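Long-range contacts in ABC transporter, substrate-binding protein (Streptococcus pneumoniae, PDB 5G62), which binds short- and long-chain fructooligosaccharides, preferring tetrasaccharides and larger, as the solute-binding component of the FusABC-MsmK importer: residues A107-P112 against M303-D308; P154-D159 against V287-S292; L361-L366 against K393-P398. The protein carries 2 engineered substitutions. All coordinates share one frame; numbering follows the deposited sequence.

Contact 1: residues A107-P112 against M303-D308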
ATOM      1  N   ALA A 107     -21.916   0.019  -2.197  1.00 30.46           N
ATOM      2  CA  ALA A 107     -21.901  -1.321  -1.642  1.00 32.18           C
ATOM      3  C   ALA A 107     -20.620  -1.573  -0.848  1.00 33.64           C
ATOM      4  O   ALA A 107     -20.663  -2.191   0.219  1.00 32.30           O
ATOM      5  CB  ALA A 107     -22.079  -2.336  -2.771  1.00 34.07           C
ATOM      6  N   LEU A 108     -19.481  -1.062  -1.326  1.00 33.69           N
ATOM      7  CA  LEU A 108     -18.211  -1.194  -0.596  1.00 33.41           C
ATOM      8  C   LEU A 108     -18.188  -0.411   0.712  1.00 31.38           C
ATOM      9  O   LEU A 108     -17.363  -0.704   1.559  1.00 35.21           O
ATOM     10  CB  LEU A 108     -17.050  -0.735  -1.475  1.00 33.13           C
ATOM     11  CG  LEU A 108     -16.733  -1.666  -2.657  1.00 35.01           C
ATOM     12  CD1 LEU A 108     -15.738  -1.076  -3.630  1.00 34.40           C
ATOM     13  CD2 LEU A 108     -16.224  -2.970  -2.121  1.00 38.93           C
ATOM     14  N   MET A 109     -19.066   0.572   0.900  1.00 31.12           N
ATOM     15  CA  MET A 109     -19.090   1.336   2.144  1.00 31.98           C
ATOM     16  C   MET A 109     -20.003   0.728   3.209  1.00 33.17           C
ATOM     17  O   MET A 109     -19.963   1.163   4.362  1.00 34.84           O
ATOM     18  CB  MET A 109     -19.538   2.783   1.881  1.00 32.09           C
ATOM     19  CG  MET A 109     -18.616   3.553   0.940  1.00 33.01           C
ATOM     20  SD  MET A 109     -19.301   5.101   0.293  1.00 32.94           S
ATOM     21  CE  MET A 109     -19.459   6.099   1.754  1.00 30.25           C
ATOM     22  N   THR A 110     -20.801  -0.277   2.873  1.00 30.42           N
ATOM     23  CA  THR A 110     -21.931  -0.666   3.706  1.00 32.33           C
ATOM     24  C   THR A 110     -21.626  -1.968   4.433  1.00 30.99           C
ATOM     25  O   THR A 110     -21.304  -2.973   3.798  1.00 34.90           O
ATOM     26  CB  THR A 110     -23.197  -0.809   2.843  1.00 33.58           C
ATOM     27  OG1 THR A 110     -23.437   0.406   2.130  1.00 31.98           O
ATOM     28  CG2 THR A 110     -24.428  -1.147   3.692  1.00 34.12           C
ATOM     29  N   ALA A 111     -21.739  -1.947   5.751  1.00 30.21           N
ATOM     30  CA  ALA A 111     -21.502  -3.130   6.578  1.00 32.61           C
ATOM     31  C   ALA A 111     -22.625  -4.141   6.403  1.00 34.80           C
ATOM     32  O   ALA A 111     -23.718  -3.797   5.930  1.00 31.54           O
ATOM     33  CB  ALA A 111     -21.384  -2.729   8.046  1.00 34.22           C
ATOM     34  N   PRO A 112     -22.401  -5.394   6.804  1.00 39.44           N
ATOM     35  CA  PRO A 112     -23.466  -6.392   6.662  1.00 39.81           C
ATOM     36  C   PRO A 112     -24.707  -6.071   7.478  1.00 37.17           C
ATOM     37  O   PRO A 112     -25.760  -6.621   7.163  1.00 39.01           O
ATOM     38  CB  PRO A 112     -22.807  -7.697   7.131  1.00 40.39           C
ATOM     39  CG  PRO A 112     -21.387  -7.473   6.991  1.00 39.98           C
ATOM     40  CD  PRO A 112     -21.161  -6.013   7.294  1.00 39.71           C
ATOM     41  N   MET A 303      -6.217  -2.183  -4.102  1.00 24.15           N
ATOM     42  CA  MET A 303      -7.113  -1.490  -5.022  1.00 25.27           C
ATOM     43  C   MET A 303      -7.160  -0.016  -4.624  1.00 23.21           C
ATOM     44  O   MET A 303      -6.658   0.374  -3.567  1.00 21.89           O
ATOM     45  CB  MET A 303      -8.517  -2.119  -5.030  1.00 29.65           C
ATOM     46  CG  MET A 303      -9.294  -1.898  -3.732  1.00 34.66           C
ATOM     47  SD  MET A 303     -10.971  -2.602  -3.658  1.00 39.28           S
ATOM     48  CE  MET A 303     -11.769  -1.897  -5.092  1.00 44.88           C
ATOM     49  N   GLY A 304      -7.783   0.801  -5.483  1.00 22.25           N
ATOM     50  CA  GLY A 304      -7.870   2.222  -5.221  1.00 22.95           C
ATOM     51  C   GLY A 304      -9.069   2.589  -4.358  1.00 24.04           C
ATOM     52  O   GLY A 304      -9.887   3.437  -4.749  1.00 24.47           O
ATOM     53  N   PHE A 305      -9.168   1.964  -3.192  1.00 24.26           N
ATOM     54  CA  PHE A 305     -10.254   2.156  -2.253  1.00 23.66           C
ATOM     55  C   PHE A 305      -9.767   1.789  -0.866  1.00 24.63           C
ATOM     56  O   PHE A 305      -9.129   0.758  -0.680  1.00 26.98           O
ATOM     57  CB  PHE A 305     -11.472   1.298  -2.612  1.00 25.09           C
ATOM     58  CG  PHE A 305     -12.617   1.377  -1.615  1.00 25.44           C
ATOM     59  CD1 PHE A 305     -13.570   2.393  -1.703  1.00 25.32           C
ATOM     60  CD2 PHE A 305     -12.772   0.404  -0.620  1.00 26.35           C
ATOM     61  CE1 PHE A 305     -14.633   2.441  -0.828  1.00 25.60           C
ATOM     62  CE2 PHE A 305     -13.861   0.459   0.267  1.00 27.89           C
ATOM     63  CZ  PHE A 305     -14.792   1.477   0.143  1.00 27.41           C
ATOM     64  N   ALA A 306     -10.071   2.638   0.105  1.00 25.92           N
ATOM     65  CA  ALA A 306      -9.888   2.338   1.514  1.00 25.13           C
ATOM     66  C   ALA A 306     -11.190   2.702   2.214  1.00 26.56           C
ATOM     67  O   ALA A 306     -11.654   3.844   2.105  1.00 25.65           O
ATOM     68  CB  ALA A 306      -8.722   3.124   2.104  1.00 26.43           C
ATOM     69  N   ARG A 307     -11.748   1.729   2.938  1.00 23.49           N
ATOM     70  CA  ARG A 307     -13.073   1.855   3.535  1.00 29.69           C
ATOM     71  C   ARG A 307     -13.145   3.019   4.521  1.00 28.32           C
ATOM     72  O   ARG A 307     -14.138   3.748   4.570  1.00 26.57           O
ATOM     73  CB  ARG A 307     -13.411   0.530   4.224  1.00 32.59           C
ATOM     74  CG  ARG A 307     -14.772   0.374   4.810  1.00 34.68           C
ATOM     75  CD  ARG A 307     -15.021  -1.104   5.037  1.00 40.40           C
ATOM     76  NE  ARG A 307     -15.546  -1.673   3.811  1.00 42.25           N
ATOM     77  CZ  ARG A 307     -15.356  -2.906   3.370  1.00 39.09           C
ATOM     78  NH1 ARG A 307     -14.635  -3.780   4.046  1.00 37.17           N
ATOM     79  NH2 ARG A 307     -15.917  -3.262   2.224  1.00 49.11           N
ATOM     80  N   ASP A 308     -12.107   3.207   5.320  1.00 26.54           N
ATOM     81  CA  ASP A 308     -12.184   4.108   6.458  1.00 27.37           C
ATOM     82  C   ASP A 308     -11.009   5.074   6.420  1.00 28.70           C
ATOM     83  O   ASP A 308      -9.917   4.759   6.907  1.00 31.36           O
ATOM     84  CB  ASP A 308     -12.199   3.328   7.771  1.00 28.86           C
ATOM     85  CG  ASP A 308     -11.950   4.220   8.973  1.00 30.93           C
ATOM     86  OD1 ASP A 308     -12.183   5.435   8.873  1.00 31.13           O
ATOM     87  OD2 ASP A 308     -11.491   3.726  10.015  1.00 33.83           O
TER

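Contact 2: residues P154-D159 against V287-S292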
ATOM      1  N   PRO A 154      19.143 -10.107 -16.902  1.00 26.39           N
ATOM      2  CA  PRO A 154      18.720 -11.490 -16.638  1.00 27.46           C
ATOM      3  C   PRO A 154      17.363 -11.805 -17.244  1.00 26.51           C
ATOM      4  O   PRO A 154      16.464 -10.969 -17.272  1.00 25.67           O
ATOM      5  CB  PRO A 154      18.656 -11.565 -15.106  1.00 27.88           C
ATOM      6  CG  PRO A 154      19.204 -10.350 -14.603  1.00 28.03           C
ATOM      7  CD  PRO A 154      19.432  -9.366 -15.675  1.00 26.51           C
ATOM      8  N   LYS A 155      17.218 -13.030 -17.731  1.00 25.54           N
ATOM      9  CA  LYS A 155      15.926 -13.530 -18.181  1.00 26.91           C
ATOM     10  C   LYS A 155      15.373 -14.606 -17.273  1.00 24.64           C
ATOM     11  O   LYS A 155      14.192 -14.932 -17.370  1.00 23.59           O
ATOM     12  CB  LYS A 155      16.036 -14.133 -19.586  1.00 33.67           C
ATOM     13  CG  LYS A 155      16.477 -13.175 -20.663  1.00 40.33           C
ATOM     14  CD  LYS A 155      16.613 -13.910 -21.981  1.00 49.67           C
ATOM     15  CE  LYS A 155      16.794 -12.949 -23.142  1.00 57.03           C
ATOM     16  NZ  LYS A 155      18.215 -12.512 -23.269  1.00 62.39           N
ATOM     17  N   THR A 156      16.220 -15.209 -16.453  1.00 22.52           N
ATOM     18  CA  THR A 156      15.858 -16.352 -15.635  1.00 22.76           C
ATOM     19  C   THR A 156      16.366 -16.150 -14.204  1.00 22.38           C
ATOM     20  O   THR A 156      17.245 -15.340 -13.946  1.00 22.43           O
ATOM     21  CB  THR A 156      16.456 -17.659 -16.203  1.00 22.10           C
ATOM     22  OG1 THR A 156      17.862 -17.613 -15.998  1.00 21.22           O
ATOM     23  CG2 THR A 156      16.180 -17.807 -17.696  1.00 22.92           C
ATOM     24  N   THR A 157      15.839 -16.939 -13.271  1.00 21.78           N
ATOM     25  CA  THR A 157      16.350 -16.874 -11.900  1.00 22.72           C
ATOM     26  C   THR A 157      17.833 -17.317 -11.836  1.00 23.63           C
ATOM     27  O   THR A 157      18.591 -16.833 -10.994  1.00 21.58           O
ATOM     28  CB  THR A 157      15.487 -17.734 -10.959  1.00 21.67           C
ATOM     29  OG1 THR A 157      15.400 -19.079 -11.457  1.00 21.70           O
ATOM     30  CG2 THR A 157      14.031 -17.154 -10.802  1.00 22.28           C
ATOM     31  N   ASP A 158      18.245 -18.221 -12.726  1.00 23.50           N
ATOM     32  CA  ASP A 158      19.659 -18.602 -12.803  1.00 26.84           C
ATOM     33  C   ASP A 158      20.528 -17.450 -13.315  1.00 24.74           C
ATOM     34  O   ASP A 158      21.609 -17.209 -12.771  1.00 23.84           O
ATOM     35  CB  ASP A 158      19.817 -19.852 -13.674  1.00 28.06           C
ATOM     36  CG  ASP A 158      19.606 -21.155 -12.885  1.00 36.61           C
ATOM     37  OD1 ASP A 158      18.437 -21.580 -12.625  1.00 39.55           O
ATOM     38  OD2 ASP A 158      20.629 -21.791 -12.548  1.00 41.61           O
ATOM     39  N   ASP A 159      20.070 -16.725 -14.349  1.00 23.65           N
ATOM     40  CA  ASP A 159      20.738 -15.501 -14.784  1.00 24.73           C
ATOM     41  C   ASP A 159      20.856 -14.502 -13.632  1.00 24.90           C
ATOM     42  O   ASP A 159      21.877 -13.813 -13.490  1.00 23.91           O
ATOM     43  CB  ASP A 159      19.995 -14.803 -15.922  1.00 25.75           C
ATOM     44  CG  ASP A 159      20.018 -15.535 -17.235  1.00 30.07           C
ATOM     45  OD1 ASP A 159      20.809 -16.472 -17.456  1.00 29.50           O
ATOM     46  OD2 ASP A 159      19.204 -15.133 -18.084  1.00 32.21           O
ATOM     47  N   VAL A 287      10.168  -9.538 -15.664  1.00 20.88           N
ATOM     48  CA  VAL A 287       9.707 -10.758 -15.022  1.00 21.15           C
ATOM     49  C   VAL A 287      10.649 -11.897 -15.413  1.00 21.13           C
ATOM     50  O   VAL A 287      10.969 -12.051 -16.581  1.00 20.46           O
ATOM     51  CB  VAL A 287       8.269 -11.081 -15.455  1.00 21.62           C
ATOM     52  CG1 VAL A 287       7.806 -12.411 -14.798  1.00 21.42           C
ATOM     53  CG2 VAL A 287       7.304  -9.922 -15.084  1.00 20.98           C
ATOM     54  N   LEU A 288      11.095 -12.658 -14.426  1.00 21.93           N
ATOM     55  CA  LEU A 288      12.062 -13.723 -14.623  1.00 23.60           C
ATOM     56  C   LEU A 288      11.387 -15.083 -14.792  1.00 22.08           C
ATOM     57  O   LEU A 288      10.388 -15.369 -14.152  1.00 20.84           O
ATOM     58  CB  LEU A 288      13.004 -13.777 -13.426  1.00 23.44           C
ATOM     59  CG  LEU A 288      13.708 -12.446 -13.176  1.00 25.11           C
ATOM     60  CD1 LEU A 288      14.673 -12.623 -12.047  1.00 28.40           C
ATOM     61  CD2 LEU A 288      14.431 -11.972 -14.444  1.00 27.49           C
ATOM     62  N   ALA A 289      11.992 -15.939 -15.610  1.00 22.77           N
ATOM     63  CA  ALA A 289      11.586 -17.334 -15.706  1.00 22.31           C
ATOM     64  C   ALA A 289      12.355 -18.181 -14.694  1.00 24.02           C
ATOM     65  O   ALA A 289      13.574 -18.026 -14.535  1.00 23.99           O
ATOM     66  CB  ALA A 289      11.819 -17.855 -17.113  1.00 22.41           C
ATOM     67  N   GLY A 290      11.634 -19.096 -14.019  1.00 22.69           N
ATOM     68  CA  GLY A 290      12.229 -19.965 -13.031  1.00 23.48           C
ATOM     69  C   GLY A 290      12.838 -21.194 -13.691  1.00 23.07           C
ATOM     70  O   GLY A 290      12.813 -21.338 -14.919  1.00 23.08           O
ATOM     71  N   PRO A 291      13.335 -22.128 -12.881  1.00 24.97           N
ATOM     72  CA  PRO A 291      14.095 -23.259 -13.438  1.00 26.19           C
ATOM     73  C   PRO A 291      13.296 -24.156 -14.371  1.00 26.49           C
ATOM     74  O   PRO A 291      13.879 -24.753 -15.287  1.00 26.97           O
ATOM     75  CB  PRO A 291      14.534 -24.043 -12.184  1.00 28.64           C
ATOM     76  CG  PRO A 291      14.429 -23.093 -11.086  1.00 30.18           C
ATOM     77  CD  PRO A 291      13.285 -22.162 -11.416  1.00 27.64           C
ATOM     78  N   SER A 292      11.992 -24.291 -14.133  1.00 24.04           N
ATOM     79  CA  SER A 292      11.077 -25.079 -14.937  1.00 26.49           C
ATOM     80  C   SER A 292      10.305 -24.252 -15.956  1.00 25.12           C
ATOM     81  O   SER A 292       9.366 -24.768 -16.558  1.00 24.88           O
ATOM     82  CB  SER A 292      10.097 -25.806 -14.020  1.00 27.74           C
ATOM     83  OG  SER A 292      10.805 -26.861 -13.459  1.00 36.43           O
TER

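Contact 3: residues L361-L366 against K393-P398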
ATOM      1  N   LEU A 361      -6.190  21.911 -12.090  1.00 34.51           N
ATOM      2  CA  LEU A 361      -4.862  21.716 -11.527  1.00 34.86           C
ATOM      3  C   LEU A 361      -3.974  20.984 -12.521  1.00 33.61           C
ATOM      4  O   LEU A 361      -4.417  20.059 -13.205  1.00 32.88           O
ATOM      5  CB  LEU A 361      -4.914  20.935 -10.206  1.00 33.18           C
ATOM      6  CG  LEU A 361      -5.662  21.599  -9.044  1.00 32.25           C
ATOM      7  CD1 LEU A 361      -6.272  20.587  -8.097  1.00 31.03           C
ATOM      8  CD2 LEU A 361      -4.787  22.584  -8.298  1.00 34.79           C
ATOM      9  N   LYS A 362      -2.717  21.397 -12.583  1.00 34.61           N
ATOM     10  CA  LYS A 362      -1.744  20.767 -13.464  1.00 35.94           C
ATOM     11  C   LYS A 362      -0.488  20.412 -12.682  1.00 33.96           C
ATOM     12  O   LYS A 362       0.086  21.259 -11.989  1.00 32.56           O
ATOM     13  CB  LYS A 362      -1.389  21.680 -14.633  1.00 43.99           C
ATOM     14  CG  LYS A 362      -2.568  21.987 -15.524  1.00 50.41           C
ATOM     15  CD  LYS A 362      -2.188  22.800 -16.731  1.00 58.36           C
ATOM     16  CE  LYS A 362      -3.439  23.082 -17.558  1.00 67.96           C
ATOM     17  NZ  LYS A 362      -3.159  23.848 -18.809  1.00 73.91           N
ATOM     18  N   HIS A 363      -0.055  19.172 -12.827  1.00 30.58           N
ATOM     19  CA  HIS A 363       1.142  18.702 -12.141  1.00 32.43           C
ATOM     20  C   HIS A 363       2.388  19.436 -12.627  1.00 32.05           C
ATOM     21  O   HIS A 363       2.624  19.544 -13.832  1.00 34.29           O
ATOM     22  CB  HIS A 363       1.304  17.190 -12.349  1.00 30.08           C
ATOM     23  CG  HIS A 363       0.477  16.370 -11.409  1.00 31.12           C
ATOM     24  ND1 HIS A 363      -0.803  15.955 -11.706  1.00 29.06           N
ATOM     25  CD2 HIS A 363       0.745  15.913 -10.161  1.00 30.63           C
ATOM     26  CE1 HIS A 363      -1.289  15.278 -10.684  1.00 31.09           C
ATOM     27  NE2 HIS A 363      -0.368  15.239  -9.736  1.00 32.52           N
ATOM     28  N   LEU A 364       3.150  19.884 -11.741  1.00 30.18           N
ATOM     29  CA  LEU A 364       4.439  20.451 -12.090  1.00 31.16           C
ATOM     30  C   LEU A 364       5.523  19.364 -12.097  1.00 30.12           C
ATOM     31  O   LEU A 364       5.399  18.357 -11.409  1.00 29.88           O
ATOM     32  CB  LEU A 364       4.817  21.539 -11.094  1.00 32.19           C
ATOM     33  CG  LEU A 364       3.894  22.770 -11.103  1.00 34.31           C
ATOM     34  CD1 LEU A 364       4.249  23.706  -9.976  1.00 35.01           C
ATOM     35  CD2 LEU A 364       4.032  23.483 -12.405  1.00 34.76           C
ATOM     36  N   PRO A 365       6.579  19.525 -12.893  1.00 37.79           N
ATOM     37  CA  PRO A 365       7.704  18.569 -12.840  1.00 37.49           C
ATOM     38  C   PRO A 365       8.363  18.603 -11.471  1.00 37.20           C
ATOM     39  O   PRO A 365       8.432  19.647 -10.823  1.00 37.01           O
ATOM     40  CB  PRO A 365       8.676  19.084 -13.913  1.00 38.80           C
ATOM     41  CG  PRO A 365       7.984  20.131 -14.654  1.00 39.71           C
ATOM     42  CD  PRO A 365       6.790  20.606 -13.867  1.00 38.70           C
ATOM     43  N   LEU A 366       8.829  17.440 -11.010  1.00 33.23           N
ATOM     44  CA  LEU A 366       9.467  17.366  -9.703  1.00 34.40           C
ATOM     45  C   LEU A 366      10.943  17.743  -9.731  1.00 36.00           C
ATOM     46  O   LEU A 366      11.520  17.982  -8.671  1.00 34.42           O
ATOM     47  CB  LEU A 366       9.319  15.962  -9.116  1.00 33.91           C
ATOM     48  CG  LEU A 366       7.902  15.592  -8.638  1.00 34.33           C
ATOM     49  CD1 LEU A 366       7.847  14.126  -8.363  1.00 34.23           C
ATOM     50  CD2 LEU A 366       7.499  16.388  -7.404  1.00 35.71           C
ATOM     51  N   LYS A 393      -9.776  17.060 -16.799  1.00 37.48           N
ATOM     52  CA  LYS A 393     -10.888  17.958 -16.542  1.00 41.67           C
ATOM     53  C   LYS A 393     -10.611  18.748 -15.263  1.00 37.56           C
ATOM     54  O   LYS A 393     -10.402  19.960 -15.310  1.00 36.47           O
ATOM     55  CB  LYS A 393     -12.194  17.159 -16.467  1.00 47.47           C
ATOM     56  CG  LYS A 393     -13.473  17.992 -16.540  1.00 63.37           C
ATOM     57  CD  LYS A 393     -14.728  17.137 -16.324  1.00 75.80           C
ATOM     58  CE  LYS A 393     -15.037  16.988 -14.833  1.00 87.05           C
ATOM     59  NZ  LYS A 393     -16.123  16.024 -14.452  1.00 86.51           N
ATOM     60  N   VAL A 394     -10.582  18.059 -14.123  1.00 31.73           N
ATOM     61  CA  VAL A 394     -10.285  18.671 -12.838  1.00 30.63           C
ATOM     62  C   VAL A 394      -8.783  18.778 -12.626  1.00 29.32           C
ATOM     63  O   VAL A 394      -8.298  19.775 -12.082  1.00 26.68           O
ATOM     64  CB  VAL A 394     -10.941  17.849 -11.715  1.00 33.92           C
ATOM     65  CG1 VAL A 394     -10.590  18.425 -10.343  1.00 34.26           C
ATOM     66  CG2 VAL A 394     -12.426  17.780 -11.926  1.00 37.88           C
ATOM     67  N   THR A 395      -8.046  17.731 -13.015  1.00 28.10           N
ATOM     68  CA  THR A 395      -6.614  17.622 -12.782  1.00 28.38           C
ATOM     69  C   THR A 395      -5.961  16.858 -13.922  1.00 28.12           C
ATOM     70  O   THR A 395      -6.610  16.086 -14.626  1.00 28.19           O
ATOM     71  CB  THR A 395      -6.301  16.923 -11.437  1.00 27.19           C
ATOM     72  OG1 THR A 395      -4.896  16.855 -11.234  1.00 27.47           O
ATOM     73  CG2 THR A 395      -6.873  15.519 -11.359  1.00 26.29           C
ATOM     74  N   THR A 396      -4.654  17.062 -14.076  1.00 30.73           N
ATOM     75  CA  THR A 396      -3.849  16.117 -14.826  1.00 30.91           C
ATOM     76  C   THR A 396      -3.683  14.812 -14.024  1.00 30.72           C
ATOM     77  O   THR A 396      -3.779  14.784 -12.796  1.00 29.69           O
ATOM     78  CB  THR A 396      -2.459  16.708 -15.174  1.00 32.27           C
ATOM     79  OG1 THR A 396      -1.807  17.203 -14.003  1.00 30.16           O
ATOM     80  CG2 THR A 396      -2.527  17.824 -16.253  1.00 33.47           C
ATOM     81  N   MET A 397      -3.483  13.719 -14.736  1.00 28.61           N
ATOM     82  CA  MET A 397      -3.008  12.508 -14.084  1.00 29.82           C
ATOM     83  C   MET A 397      -1.550  12.728 -13.663  1.00 28.15           C
ATOM     84  O   MET A 397      -0.783  13.307 -14.427  1.00 27.51           O
ATOM     85  CB  MET A 397      -3.115  11.295 -15.025  1.00 30.68           C
ATOM     86  CG  MET A 397      -2.724   9.960 -14.366  1.00 31.97           C
ATOM     87  SD  MET A 397      -2.793   8.515 -15.432  1.00 33.83           S
ATOM     88  CE  MET A 397      -4.568   8.339 -15.672  1.00 34.36           C
ATOM     89  N   PRO A 398      -1.166  12.352 -12.436  1.00 28.53           N
ATOM     90  CA  PRO A 398       0.251  12.498 -12.033  1.00 28.60           C
ATOM     91  C   PRO A 398       1.184  11.836 -13.048  1.00 27.13           C
ATOM     92  O   PRO A 398       0.885  10.785 -13.591  1.00 25.45           O
ATOM     93  CB  PRO A 398       0.322  11.784 -10.678  1.00 27.05           C
ATOM     94  CG  PRO A 398      -1.063  11.698 -10.193  1.00 27.20           C
ATOM     95  CD  PRO A 398      -1.988  11.730 -11.389  1.00 27.48           C
TER

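Contact 1: residues A107-P112 against M303-D308
Leu108 covers one face of the Phe305 ring, with CD1 over that face and CB 3.6 Å from Phe305 CZ. Met109 comes to the ring differently: its CG lies at the edge, near the ring plane and 4.4 Å from Phe305 CZ. The second flat group, the guanidinium of Arg307, turns its edge to the backbone. Leu108 O sits 2° out of the guanidinium plane and is gripped side-on by two nitrogens, Arg307 NH2 at 3.0 Å and Arg307 NE at 3.1 Å. NE arrives almost along the C=O axis, whereas NH2 comes in obliquely, at a C=O...donor angle of 133° and tilted out of the carbonyl plane. The Arg307 chain starts out extended, with CG anti to the backbone N, then bends at chi3 (-86°), and this bend swings the NE/NH2 edge round to the carbonyl.

The carbonyl belongs to the last turn of helix 104-109, so the arginine takes hold of a helix's C-terminal end, where carbonyls run short of intrahelical donors. Phe305 and Ala306 form an outer strand of a mixed sheet, antiparallel to strand 121-123, which carries the substrate-binding residue Glu123. The helix end is thereby joined to the strand next to 121-123, with the Phe305 side chain about 8 Å from that of Glu123. Just before the strand, Gly304 is the centre of an inverse gamma turn, closed by a weak bond from Phe305 N to Met303 O.

On the other branch of the guanidinium, NH1 forms a salt bridge with Asp69 of helix 69-77 and a hydrogen bond to Val425 O, so the buried group is fixed in rotation by partners on both branches. Farther along the Leu108 side chain, Met303 CE touches Leu108 CD1 at 4.3 Å.

Contact 2: residues P154-D159 against V287-S292
Ala289 O takes two approaches from the start of helix 157-169: the amide Thr157 N donates to it at 2.8 Å with an N-H...O angle of 151°, and Thr156 CA comes to 3.0 Å of the same oxygen in a CA-H...O contact. In return Ala289 N donates to Lys155 O at 3.0 Å, and this bond is nearly straight (177°). The two amide bonds flank Thr156, the pattern of a single parallel beta bridge between Thr156 and Ala289.

Thr156 is also the N-cap of the helix. Its OG1, held between the backbone N and the carbonyl carbon (chi1 70°), accepts from Asp159 N at 2.9 Å, while Asp159 OD2 accepts from Lys155 N through its anti lone pair and weakly from Thr156 N; Thr156 and Asp159 make a capping box. The bridge thus ties the loop after strand 282-284 to the capped start of the helix.

Leu288 CD2 packs against Pro154, 4.3 Å from Pro154 CB and 3.6 Å from Pro154 O, and the side chain also meets Leu160 of the helix. At the far end, Pro291 CD lies 3.7 Å from Thr157 OG1, with Phe201 touching the same proline.

Contact 3: residues L361-L366 against K393-P398
Two first torsions bring His363 and Thr396 together: chi1 of -82° places the imidazole CG beside its own backbone N, and chi1 of 53° holds Thr396 OG1 between N and the carbonyl carbon, within reach of both His363 nitrogens, N and ND1. That hydroxyl then meets the histidine twice. His363 N donates to Thr396 OG1 at 2.9 Å, and His363 ND1 shares a 2.8 Å hydrogen bond with Thr396 OG1 in which either could be the donor. One oxygen thus holds the backbone and the ring edge together, and with Pro398 over a face it limits the imidazole's rotation.

Pro398 covers a ring face: its CA stands 3.5 Å from the centroid of the His363 ring, 14° off the normal, a CH-pi contact, and Pro398 CG closes to 3.6 Å from His363 NE2. Thr395 OG1 donates to Thr396 O at 2.8 Å, in the carbonyl plane on a lone pair.

The backbones pair in a single parallel bridge of Leu361 with Thr395, made by Leu361 N to Val394 O (3.0 Å) and Thr396 N to Leu361 O (3.1 Å). The loop therefore runs along the side of strand 360-363, whose hairpin partner is strand 352-355; from there Phe352 meets the His363 ring and Asp355 takes Lys362 NZ in a salt bridge. Leu361 packs onto Leu333 and Val336 of helix 332-340. Pro398, which lines the glycan pocket and touches a bound fructofuranose, is the N-cap residue of helix 399-412 and packs on Trp340 of helix 332-340.

Contact 1 is buried, while contacts 2 and 3 are partly buried and lie farther from the chain's centre. Contacts 1 and 2 fall on opposite sides of that centre, although 154-159/287-292 is nested in the loop that 107-112/303-308 closes; contact 3 follows both. No two touch, and no helix or strand is common to any two. Contacts 2 and 3 share a plan, a single parallel bridge beside the start of a helix; backbone bonds and Leu288 packing carry contact 2, while contact 3 adds a histidine-threonine bond and a proline over the ring. Contact 1 instead joins a helix's C-terminal end to a strand through an arginine. Contact 3 reaches the bound sugar.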